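Local coordinates for protein ribose-phosphate pyrophosphokinase (Sulfolobus solfataricus, PDB 4TWB) that transfers the pyrophosphoryl group of ATP to the 1-hydroxyl of ribose 5-phosphate, making the central metabolite PRPP, as a magnesium-dependent homodimer, at residues A[50-55]-A[65-70]; A[119-124]-A[137-142]. One frame throughout, in Å; residues are numbered along the deposited sequence.

Contact 1: residues A[50-55]-A[65-70]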
ATOM      1  N   VAL A  50     -18.557   9.434  12.986  1.00 52.10           N
ATOM      2  CA  VAL A  50     -17.130   9.699  12.883  1.00 44.21           C
ATOM      3  C   VAL A  50     -16.740  10.515  11.650  1.00 42.85           C
ATOM      4  O   VAL A  50     -17.309  10.375  10.563  1.00 44.19           O
ATOM      5  CB  VAL A  50     -16.323   8.399  12.924  1.00 47.78           C
ATOM      6  CG1 VAL A  50     -14.832   8.699  12.900  1.00 46.10           C
ATOM      7  CG2 VAL A  50     -16.679   7.619  14.163  1.00 47.60           C
ATOM      8  N   LEU A  51     -15.770  11.393  11.849  1.00 42.16           N
ATOM      9  CA  LEU A  51     -15.149  12.105  10.749  1.00 44.31           C
ATOM     10  C   LEU A  51     -13.700  11.674  10.723  1.00 45.17           C
ATOM     11  O   LEU A  51     -12.899  12.140  11.536  1.00 42.03           O
ATOM     12  CB  LEU A  51     -15.233  13.619  10.954  1.00 45.62           C
ATOM     13  CG  LEU A  51     -16.619  14.263  10.936  1.00 46.79           C
ATOM     14  CD1 LEU A  51     -16.497  15.781  10.981  1.00 29.05           C
ATOM     15  CD2 LEU A  51     -17.412  13.817   9.714  1.00 47.29           C
ATOM     16  N   LEU A  52     -13.378  10.772   9.799  1.00 37.69           N
ATOM     17  CA  LEU A  52     -12.023  10.274   9.654  1.00 36.06           C
ATOM     18  C   LEU A  52     -11.247  11.206   8.726  1.00 34.29           C
ATOM     19  O   LEU A  52     -11.681  11.476   7.608  1.00 40.55           O
ATOM     20  CB  LEU A  52     -12.060   8.872   9.054  1.00 35.25           C
ATOM     21  CG  LEU A  52     -10.896   7.900   9.291  1.00 34.91           C
ATOM     22  CD1 LEU A  52     -10.662   7.115   8.002  1.00 30.05           C
ATOM     23  CD2 LEU A  52      -9.623   8.588   9.745  1.00 27.28           C
ATOM     24  N   VAL A  53     -10.111  11.706   9.191  1.00 28.14           N
ATOM     25  CA  VAL A  53      -9.201  12.439   8.334  1.00 29.82           C
ATOM     26  C   VAL A  53      -7.972  11.598   7.984  1.00 35.56           C
ATOM     27  O   VAL A  53      -7.140  11.323   8.845  1.00 34.98           O
ATOM     28  CB  VAL A  53      -8.740  13.728   9.002  1.00 36.26           C
ATOM     29  CG1 VAL A  53      -7.704  14.432   8.121  1.00 32.39           C
ATOM     30  CG2 VAL A  53      -9.936  14.635   9.264  1.00 29.08           C
ATOM     31  N   GLN A  54      -7.886  11.183   6.720  1.00 27.64           N
ATOM     32  CA  GLN A  54      -6.746  10.433   6.190  1.00 35.14           C
ATOM     33  C   GLN A  54      -6.451  10.917   4.789  1.00 33.57           C
ATOM     34  O   GLN A  54      -7.232  10.670   3.880  1.00 31.74           O
ATOM     35  CB  GLN A  54      -7.052   8.932   6.093  1.00 29.88           C
ATOM     36  CG  GLN A  54      -6.348   8.070   7.110  1.00 42.73           C
ATOM     37  CD  GLN A  54      -4.842   8.084   6.968  1.00 37.68           C
ATOM     38  OE1 GLN A  54      -4.151   8.766   7.714  1.00 47.82           O
ATOM     39  NE2 GLN A  54      -4.330   7.332   6.017  1.00 33.12           N
ATOM     40  N   THR A  55      -5.330  11.593   4.594  1.00 34.39           N
ATOM     41  CA  THR A  55      -4.944  11.940   3.240  1.00 39.85           C
ATOM     42  C   THR A  55      -4.112  10.797   2.711  1.00 36.34           C
ATOM     43  O   THR A  55      -3.597  10.006   3.486  1.00 37.93           O
ATOM     44  CB  THR A  55      -4.154  13.251   3.170  1.00 33.81           C
ATOM     45  OG1 THR A  55      -4.159  13.730   1.822  1.00 40.42           O
ATOM     46  CG2 THR A  55      -2.732  13.045   3.612  1.00 29.65           C
ATOM     47  N   ILE A  65      -3.635   1.665   2.501  1.00 34.63           N
ATOM     48  CA  ILE A  65      -3.887   0.452   3.248  1.00 34.68           C
ATOM     49  C   ILE A  65      -4.195   0.815   4.688  1.00 32.99           C
ATOM     50  O   ILE A  65      -5.091   0.235   5.300  1.00 39.25           O
ATOM     51  CB  ILE A  65      -2.767  -0.602   3.061  1.00 33.09           C
ATOM     52  CG1 ILE A  65      -3.150  -1.492   1.879  1.00 24.27           C
ATOM     53  CG2 ILE A  65      -2.619  -1.482   4.296  1.00 24.11           C
ATOM     54  CD1 ILE A  65      -1.998  -2.135   1.211  1.00 42.18           C
ATOM     55  N   GLU A  66      -3.495   1.819   5.208  1.00 29.29           N
ATOM     56  CA  GLU A  66      -3.814   2.350   6.533  1.00 28.01           C
ATOM     57  C   GLU A  66      -5.236   2.881   6.579  1.00 27.84           C
ATOM     58  O   GLU A  66      -5.958   2.663   7.539  1.00 35.48           O
ATOM     59  CB  GLU A  66      -2.809   3.417   6.957  1.00 23.27           C
ATOM     60  CG  GLU A  66      -1.518   2.816   7.533  1.00 30.13           C
ATOM     61  CD  GLU A  66      -0.381   3.817   7.631  1.00 37.69           C
ATOM     62  OE1 GLU A  66       0.668   3.483   8.221  1.00 45.53           O
ATOM     63  OE2 GLU A  66      -0.535   4.943   7.116  1.00 40.14           O
ATOM     64  N   LEU A  67      -5.653   3.560   5.522  1.00 34.80           N
ATOM     65  CA  LEU A  67      -7.031   4.034   5.443  1.00 32.72           C
ATOM     66  C   LEU A  67      -7.999   2.866   5.522  1.00 32.66           C
ATOM     67  O   LEU A  67      -8.926   2.895   6.325  1.00 35.08           O
ATOM     68  CB  LEU A  67      -7.264   4.867   4.171  1.00 30.99           C
ATOM     69  CG  LEU A  67      -8.695   5.277   3.808  1.00 29.70           C
ATOM     70  CD1 LEU A  67      -9.306   6.172   4.858  1.00 19.05           C
ATOM     71  CD2 LEU A  67      -8.708   5.967   2.473  1.00 20.09           C
ATOM     72  N   PHE A  68      -7.780   1.844   4.695  1.00 33.97           N
ATOM     73  CA  PHE A  68      -8.630   0.653   4.703  1.00 34.65           C
ATOM     74  C   PHE A  68      -8.720   0.036   6.094  1.00 39.25           C
ATOM     75  O   PHE A  68      -9.811  -0.306   6.554  1.00 31.40           O
ATOM     76  CB  PHE A  68      -8.124  -0.417   3.743  1.00 30.66           C
ATOM     77  CG  PHE A  68      -7.937   0.058   2.346  1.00 38.95           C
ATOM     78  CD1 PHE A  68      -8.733   1.049   1.824  1.00 31.08           C
ATOM     79  CD2 PHE A  68      -6.969  -0.514   1.542  1.00 37.80           C
ATOM     80  CE1 PHE A  68      -8.565   1.479   0.526  1.00 34.63           C
ATOM     81  CE2 PHE A  68      -6.793  -0.092   0.246  1.00 39.14           C
ATOM     82  CZ  PHE A  68      -7.597   0.912  -0.265  1.00 36.69           C
ATOM     83  N   LEU A  69      -7.571  -0.112   6.753  1.00 37.47           N
ATOM     84  CA  LEU A  69      -7.512  -0.748   8.072  1.00 34.57           C
ATOM     85  C   LEU A  69      -8.248   0.060   9.135  1.00 45.96           C
ATOM     86  O   LEU A  69      -9.039  -0.497   9.906  1.00 46.45           O
ATOM     87  CB  LEU A  69      -6.070  -0.913   8.514  1.00 27.04           C
ATOM     88  CG  LEU A  69      -5.224  -1.848   7.669  1.00 35.64           C
ATOM     89  CD1 LEU A  69      -3.843  -1.995   8.303  1.00 23.87           C
ATOM     90  CD2 LEU A  69      -5.923  -3.194   7.529  1.00 27.40           C
ATOM     91  N   ILE A  70      -7.957   1.360   9.185  1.00 37.50           N
ATOM     92  CA  ILE A  70      -8.602   2.261  10.125  1.00 36.28           C
ATOM     93  C   ILE A  70     -10.117   2.273   9.898  1.00 40.99           C
ATOM     94  O   ILE A  70     -10.905   2.240  10.846  1.00 35.65           O
ATOM     95  CB  ILE A  70      -8.063   3.686   9.984  1.00 35.08           C
ATOM     96  CG1 ILE A  70      -6.587   3.733  10.374  1.00 34.16           C
ATOM     97  CG2 ILE A  70      -8.888   4.662  10.832  1.00 35.23           C
ATOM     98  CD1 ILE A  70      -5.885   5.012   9.988  1.00 36.58           C
TER

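Contact 2: residues A[119-124]-A[137-142]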
ATOM      1  N   ASN A 119     -19.169   5.559   4.625  1.00 37.43           N
ATOM      2  CA  ASN A 119     -20.512   5.957   4.222  1.00 39.33           C
ATOM      3  C   ASN A 119     -20.470   7.185   3.330  1.00 45.59           C
ATOM      4  O   ASN A 119     -21.111   7.245   2.275  1.00 38.63           O
ATOM      5  CB  ASN A 119     -21.364   6.269   5.454  1.00 45.83           C
ATOM      6  CG  ASN A 119     -21.611   5.050   6.316  1.00 55.61           C
ATOM      7  OD1 ASN A 119     -21.236   5.010   7.493  1.00 40.34           O
ATOM      8  ND2 ASN A 119     -22.240   4.043   5.731  1.00 40.81           N
ATOM      9  N   THR A 120     -19.696   8.170   3.768  1.00 45.06           N
ATOM     10  CA  THR A 120     -19.585   9.428   3.062  1.00 38.95           C
ATOM     11  C   THR A 120     -18.127   9.710   2.795  1.00 41.18           C
ATOM     12  O   THR A 120     -17.302   9.644   3.709  1.00 35.41           O
ATOM     13  CB  THR A 120     -20.204  10.582   3.881  1.00 43.85           C
ATOM     14  OG1 THR A 120     -21.623  10.602   3.682  1.00 50.31           O
ATOM     15  CG2 THR A 120     -19.635  11.914   3.445  1.00 40.76           C
ATOM     16  N   LEU A 121     -17.824  10.028   1.537  1.00 36.46           N
ATOM     17  CA  LEU A 121     -16.464  10.364   1.105  1.00 32.40           C
ATOM     18  C   LEU A 121     -16.309  11.851   0.766  1.00 39.02           C
ATOM     19  O   LEU A 121     -17.066  12.394  -0.047  1.00 41.80           O
ATOM     20  CB  LEU A 121     -16.089   9.496  -0.094  1.00 31.66           C
ATOM     21  CG  LEU A 121     -14.817   9.805  -0.874  1.00 30.07           C
ATOM     22  CD1 LEU A 121     -13.617   9.768   0.031  1.00 31.89           C
ATOM     23  CD2 LEU A 121     -14.654   8.797  -2.000  1.00 31.09           C
ATOM     24  N   VAL A 122     -15.334  12.504   1.397  1.00 34.05           N
ATOM     25  CA  VAL A 122     -15.062  13.924   1.170  1.00 31.37           C
ATOM     26  C   VAL A 122     -13.688  14.107   0.543  1.00 37.60           C
ATOM     27  O   VAL A 122     -12.680  13.720   1.135  1.00 41.64           O
ATOM     28  CB  VAL A 122     -15.081  14.720   2.483  1.00 25.26           C
ATOM     29  CG1 VAL A 122     -14.820  16.168   2.194  1.00 30.12           C
ATOM     30  CG2 VAL A 122     -16.402  14.554   3.180  1.00 30.99           C
ATOM     31  N   VAL A 123     -13.637  14.704  -0.645  1.00 32.25           N
ATOM     32  CA  VAL A 123     -12.373  14.861  -1.369  1.00 30.06           C
ATOM     33  C   VAL A 123     -12.160  16.302  -1.823  1.00 37.13           C
ATOM     34  O   VAL A 123     -13.107  16.988  -2.212  1.00 41.34           O
ATOM     35  CB  VAL A 123     -12.333  13.970  -2.618  1.00 25.83           C
ATOM     36  CG1 VAL A 123     -10.981  14.038  -3.261  1.00 35.34           C
ATOM     37  CG2 VAL A 123     -12.655  12.533  -2.246  1.00 36.97           C
ATOM     38  N   VAL A 124     -10.919  16.768  -1.774  1.00 31.16           N
ATOM     39  CA  VAL A 124     -10.598  18.098  -2.254  1.00 30.40           C
ATOM     40  C   VAL A 124     -10.019  18.015  -3.679  1.00 41.01           C
ATOM     41  O   VAL A 124      -9.117  17.226  -3.934  1.00 38.70           O
ATOM     42  CB  VAL A 124      -9.615  18.795  -1.309  1.00 28.65           C
ATOM     43  CG1 VAL A 124      -9.301  20.207  -1.807  1.00 29.38           C
ATOM     44  CG2 VAL A 124     -10.188  18.846   0.084  1.00 19.82           C
ATOM     45  N   GLY A 137     -21.467   5.222  -1.716  1.00 53.46           N
ATOM     46  CA  GLY A 137     -22.026   6.121  -0.721  1.00 54.49           C
ATOM     47  C   GLY A 137     -22.260   7.552  -1.182  1.00 53.15           C
ATOM     48  O   GLY A 137     -22.396   7.828  -2.381  1.00 40.40           O
ATOM     49  N   GLU A 138     -22.309   8.462  -0.209  1.00 53.31           N
ATOM     50  CA  GLU A 138     -22.536   9.883  -0.462  1.00 44.48           C
ATOM     51  C   GLU A 138     -21.221  10.615  -0.741  1.00 52.66           C
ATOM     52  O   GLU A 138     -20.221  10.415  -0.039  1.00 43.42           O
ATOM     53  CB  GLU A 138     -23.261  10.541   0.725  1.00 49.09           C
ATOM     54  CG  GLU A 138     -24.601   9.883   1.117  1.00 97.96           C
ATOM     55  CD  GLU A 138     -24.461   8.789   2.192  1.00126.10           C
ATOM     56  OE1 GLU A 138     -24.105   9.117   3.354  1.00 96.42           O
ATOM     57  OE2 GLU A 138     -24.727   7.601   1.876  1.00103.31           O
ATOM     58  N   LEU A 139     -21.237  11.464  -1.767  1.00 46.32           N
ATOM     59  CA  LEU A 139     -20.080  12.260  -2.163  1.00 45.14           C
ATOM     60  C   LEU A 139     -20.164  13.719  -1.743  1.00 43.64           C
ATOM     61  O   LEU A 139     -21.184  14.374  -1.938  1.00 51.85           O
ATOM     62  CB  LEU A 139     -19.942  12.244  -3.673  1.00 36.95           C
ATOM     63  CG  LEU A 139     -19.070  11.162  -4.278  1.00 58.82           C
ATOM     64  CD1 LEU A 139     -19.123  11.308  -5.787  1.00 60.18           C
ATOM     65  CD2 LEU A 139     -17.653  11.314  -3.763  1.00 50.80           C
ATOM     66  N   LYS A 140     -19.080  14.234  -1.183  1.00 40.11           N
ATOM     67  CA  LYS A 140     -18.960  15.670  -0.978  1.00 36.12           C
ATOM     68  C   LYS A 140     -17.623  16.127  -1.535  1.00 36.27           C
ATOM     69  O   LYS A 140     -16.568  15.870  -0.940  1.00 40.33           O
ATOM     70  CB  LYS A 140     -19.119  16.036   0.497  1.00 25.79           C
ATOM     71  CG  LYS A 140     -20.438  15.559   1.036  1.00 46.69           C
ATOM     72  CD  LYS A 140     -20.997  16.419   2.143  1.00 59.70           C
ATOM     73  CE  LYS A 140     -22.515  16.211   2.239  1.00 66.35           C
ATOM     74  NZ  LYS A 140     -23.110  16.781   3.487  1.00 92.01           N
ATOM     75  N   ILE A 141     -17.674  16.769  -2.700  1.00 35.77           N
ATOM     76  CA  ILE A 141     -16.489  17.348  -3.325  1.00 39.13           C
ATOM     77  C   ILE A 141     -16.212  18.758  -2.775  1.00 39.06           C
ATOM     78  O   ILE A 141     -17.134  19.528  -2.523  1.00 34.20           O
ATOM     79  CB  ILE A 141     -16.668  17.377  -4.845  1.00 31.73           C
ATOM     80  CG1 ILE A 141     -17.078  15.984  -5.327  1.00 31.19           C
ATOM     81  CG2 ILE A 141     -15.420  17.862  -5.528  1.00 29.15           C
ATOM     82  CD1 ILE A 141     -17.157  15.837  -6.829  1.00 35.42           C
ATOM     83  N   VAL A 142     -14.942  19.075  -2.550  1.00 42.10           N
ATOM     84  CA  VAL A 142     -14.572  20.374  -2.000  1.00 39.92           C
ATOM     85  C   VAL A 142     -13.678  21.101  -2.982  1.00 38.41           C
ATOM     86  O   VAL A 142     -12.595  20.614  -3.303  1.00 44.85           O
ATOM     87  CB  VAL A 142     -13.805  20.244  -0.660  1.00 41.58           C
ATOM     88  CG1 VAL A 142     -13.437  21.628  -0.133  1.00 30.73           C
ATOM     89  CG2 VAL A 142     -14.618  19.489   0.370  1.00 36.48           C
TER

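Contact 1: residues A[50-55]-A[65-70]
Leu52 and Gln54 meet Leu67 and Ile70 where helix 60-76 lies on strand 49-53, the first strand and the helix of the beta-alpha-beta unit that strand 81-86 completes. The principle at work is packing by every second residue: Leu52 on the strand and Gln54 just past its end both point toward the helix. Leu52 holds CG anti to its backbone N (chi1 -156°), and that branch point faces CG2 of Ile70 at 4.1 Å. Its CD1 touches CD1 of Leu67 at 3.6 Å while staying 4.1 Å from CG2 of Ile70, which places this methyl between the two helix residues. CD2 of Leu52 is also 4.1 Å from CG2 of Ile70, and thus the Ile70 methyl faces the whole branched end of the leucine. Both helix side chains are crossed obliquely by Leu52. An alanine in place of Leu52 would probably open a gap between strand and helix, leaving CD1 of Leu67 and CG2 of Ile70 without their leucine partner. Leu67 also packs on Leu113 of helix 105-114. Gln54 runs past Leu67 in the opposite direction, its CB 3.8 Å from CD1 of Leu67. The chain of Gln54 then bends at chi2 (-64°), and the amide oxygen OE1 is hydrogen-bonded to Ala8 N and to Ser7 OG. Glu66 is tied to Ser7 too, through OE2, and to Ser37 through OE1; its CB lies 4.3 Å from NE2 of Gln54.

Contact 2: residues A[119-124]-A[137-142]
A parallel strand pair at one margin of the N-terminal sheet joins Thr120 to Glu138 and, four residues on, Val124 to Val142. The strand axes diverge by only 16°. Asn119 O receives Glu138 N, and Leu121 and Val123 then bond through both N and O: Leu121 N to Glu138 O (2.9 Å), Lys140 N to Leu121 O (3.0 Å, nearly straight with 170° at the hydrogen), Val123 N to Lys140 O (3.2 Å) and Val142 N to Val123 O (2.8 Å). Each of these two residues thus bridges alternate residues of the other strand, the usual parallel pattern. Strand 138-142 is the outermost on this side of the seven-stranded mixed sheet within the chain, whereas strand 120-124 is also bonded to strand 81-86. The side chains of Thr120, Val122, Val124, Glu138, Lys140 and Val142 share one face. There CG1 of Val122 meets CG2 of Val142 at 3.8 Å, and CG2 of Val124 lies 3.9 Å from CB of Val142; helix 284-289 packs here through Ile287 and Ser286. Lys140 lays its CB against CG2 of Val122 (4.1 Å), and its extended chain leads away to a salt bridge with the C-terminal carboxylate of Leu291. Thr120 crosses Glu138 at about a right angle; its OG1, beside the backbone N (chi1 -82°), gives a weak hydrogen bond to OE1 of the poorly ordered glutamate. On the other face CD2 of Leu121 approaches CD2 of Leu139 at 4.3 Å.

In the fold
Contacts 1 and 2 show one sheet built by two kinds of joint: a helix laid on a strand at 50-55/65-70, and an edge strand added to its neighbour at 119-124/137-142. Their centres are 13 Å apart and their nearest atoms about 7 Å, without touching; strand 81-86 lies between strands 49-53 and 120-124 and bonds to both. In contact 1 the side chain of Glu66 is about 9 Å from that of ATP-binding Glu36 and about 12 Å from a bound AMP. In contact 2 Val123 is about 12 Å, side chain to side chain, from ATP-binding Arg93 and about 9 Å from His127, an AMP-pocket residue predicted to bind magnesium.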